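Local atomic coordinates of protein with a SET domain within carboxy region (Cryptosporidium parvum, PDB entry 4LDG), a protein that probably acts as a histone H4K20 methyltransferase, with its SET domain in the carboxy-terminal part of the chain. Residues 198-203 against 234-239. Numbering follows the deposited sequence.
Sequences KANDKN and VLMIEN
The carboxamide of Asn200 presents one face to the thioether chain of Met236: CG, SD and CE of the methionine all lie beneath that face, with Met236 CE within 4.1 Å of Asn200 ND2 and Met236 CG 4.2 Å from Asn200 OD1. The other face is turned away from 234-239, and nothing from that segment meets the amide edges. At the inner end of the asparagine, CB rests 4.0 Å from Met236 CE. This is van der Waals packing, with no hydrogen bond between the segments. Methionine suits the place because its unbranched chain can curl: with chi2 at -60° and chi3 at -67° it doubles round, carrying sulfur and methyl under the amide. Deeper in, the small methyl of buried Ala199 allows close approach; Ala199 CB meets Val234 CG1 at 3.9 Å and lies 4.5 Å from Met236 SD. Beta-branched Val234 suits an extended strand and directs CG1 at the alanine by setting it anti to its own backbone N (chi1 173°).

Asn200 also suits its backbone. It occupies the first inner position of a type I' turn from Ala199 to Lys202, where asparagine readily adopts the left-handed conformation required. The turn is closed by Lys202 N to Ala199 O (3.0 Å) and Ala199 N to Lys202 O (2.9 Å). Lys198 NZ donates to Asn203 OD1 at 3.0 Å, linking the two arms.

Within the SET domain, the contact brings together two antiparallel sheets. The tip of hairpin 194-199/202-207, through the last residue of strand 194-199 and the turn, leans on strand 230-237, itself at the margin of the other sheet. Val234 and Met236 also touch Pro241 on adjoining strand 240-247, while Leu235 points away from the hairpin and packs against helix 121-134.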
loop_
_atom_site.group_PDB
_atom_site.type_symbol
_atom_site.label_atom_id
_atom_site.label_comp_id
_atom_site.label_asym_id
_atom_site.label_seq_id
_atom_site.Cartn_x
_atom_site.Cartn_y
_atom_site.Cartn_z
ATOM N N LYS A 198 -2.604 3.488 16.839
ATOM C CA LYS A 198 -3.891 3.620 17.506
ATOM C C LYS A 198 -4.959 3.952 16.459
ATOM O O LYS A 198 -4.771 4.857 15.637
ATOM C CB LYS A 198 -3.814 4.733 18.548
ATOM C CG LYS A 198 -5.012 4.796 19.495
ATOM C CD LYS A 198 -4.915 6.003 20.439
ATOM C CE LYS A 198 -5.416 5.691 21.852
ATOM N NZ LYS A 198 -4.430 4.901 22.662
ATOM N N ALA A 199 -6.064 3.208 16.473
ATOM C CA ALA A 199 -7.247 3.533 15.651
ATOM C C ALA A 199 -8.531 3.159 16.393
ATOM O O ALA A 199 -8.575 2.127 17.064
ATOM C CB ALA A 199 -7.200 2.787 14.320
ATOM N N ASN A 200 -9.583 3.969 16.237
ATOM C CA ASN A 200 -10.887 3.660 16.838
ATOM C C ASN A 200 -10.741 3.532 18.356
ATOM O O ASN A 200 -11.363 2.670 18.969
ATOM C CB ASN A 200 -11.463 2.355 16.241
ATOM C CG ASN A 200 -12.988 2.389 16.074
ATOM O OD1 ASN A 200 -13.536 3.320 15.481
ATOM N ND2 ASN A 200 -13.669 1.354 16.562
ATOM N N ASP A 201 -9.874 4.371 18.931
ATOM C CA ASP A 201 -9.571 4.393 20.377
ATOM C C ASP A 201 -8.964 3.089 20.930
ATOM O O ASP A 201 -9.015 2.837 22.146
ATOM C CB ASP A 201 -10.818 4.816 21.194
ATOM N N LYS A 202 -8.371 2.285 20.049
ATOM C CA LYS A 202 -7.736 1.020 20.441
ATOM C C LYS A 202 -6.294 0.927 19.904
ATOM O O LYS A 202 -5.983 1.483 18.860
ATOM C CB LYS A 202 -8.588 -0.146 19.932
ATOM C CG LYS A 202 -8.138 -1.532 20.360
ATOM C CD LYS A 202 -9.162 -2.595 19.959
ATOM C CE LYS A 202 -8.913 -3.938 20.651
ATOM N NZ LYS A 202 -7.503 -4.434 20.553
ATOM N N ASN A 203 -5.422 0.243 20.639
ATOM C CA ASN A 203 -4.043 0.054 20.230
ATOM C C ASN A 203 -3.885 -1.235 19.472
ATOM O O ASN A 203 -4.383 -2.273 19.893
ATOM C CB ASN A 203 -3.112 0.021 21.439
ATOM C CG ASN A 203 -3.074 1.345 22.178
ATOM O OD1 ASN A 203 -3.054 2.423 21.569
ATOM N ND2 ASN A 203 -3.082 1.271 23.493
ATOM N N VAL A 234 -6.107 4.844 8.068
ATOM C CA VAL A 234 -6.751 3.608 8.500
ATOM C C VAL A 234 -8.223 3.667 8.113
ATOM O O VAL A 234 -8.836 4.711 8.232
ATOM C CB VAL A 234 -6.626 3.365 10.024
ATOM C CG1 VAL A 234 -7.463 2.161 10.445
ATOM C CG2 VAL A 234 -5.187 3.099 10.410
ATOM N N LEU A 235 -8.745 2.551 7.621
ATOM C CA LEU A 235 -10.173 2.335 7.490
ATOM C C LEU A 235 -10.554 1.152 8.338
ATOM O O LEU A 235 -9.919 0.089 8.256
ATOM C CB LEU A 235 -10.567 2.006 6.049
ATOM C CG LEU A 235 -10.511 3.117 4.991
ATOM C CD1 LEU A 235 -11.142 2.622 3.696
ATOM C CD2 LEU A 235 -11.184 4.406 5.447
ATOM N N MET A 236 -11.610 1.328 9.121
ATOM C CA MET A 236 -12.212 0.216 9.826
ATOM C C MET A 236 -13.155 -0.450 8.850
ATOM O O MET A 236 -14.075 0.192 8.384
ATOM C CB MET A 236 -12.983 0.697 11.059
ATOM C CG MET A 236 -12.124 1.480 12.035
ATOM S SD MET A 236 -10.721 0.558 12.705
ATOM C CE MET A 236 -11.597 -0.661 13.681
ATOM N N ILE A 237 -12.887 -1.712 8.522
ATOM C CA ILE A 237 -13.687 -2.479 7.589
ATOM C C ILE A 237 -14.006 -3.779 8.274
ATOM O O ILE A 237 -13.100 -4.488 8.696
ATOM C CB ILE A 237 -12.937 -2.763 6.292
ATOM C CG1 ILE A 237 -12.797 -1.473 5.511
ATOM C CG2 ILE A 237 -13.681 -3.810 5.467
ATOM C CD1 ILE A 237 -11.840 -1.551 4.352
ATOM N N GLU A 238 -15.293 -4.085 8.419
ATOM C CA GLU A 238 -15.722 -5.330 9.047
ATOM C C GLU A 238 -15.012 -5.557 10.401
ATOM O O GLU A 238 -14.545 -6.649 10.710
ATOM C CB GLU A 238 -15.540 -6.496 8.062
ATOM C CG GLU A 238 -16.519 -6.434 6.886
ATOM C CD GLU A 238 -16.265 -7.491 5.808
ATOM O OE1 GLU A 238 -15.501 -7.211 4.837
ATOM O OE2 GLU A 238 -16.854 -8.594 5.917
ATOM N N ASN A 239 -14.938 -4.476 11.175
ATOM C CA ASN A 239 -14.466 -4.479 12.566
ATOM C C ASN A 239 -12.953 -4.510 12.771
ATOM O O ASN A 239 -12.473 -4.583 13.898
ATOM C CB ASN A 239 -15.132 -5.611 13.342
ATOM C CG ASN A 239 -16.468 -5.194 13.904
ATOM O OD1 ASN A 239 -17.431 -5.012 13.163
ATOM N ND2 ASN A 239 -16.523 -4.995 15.215
#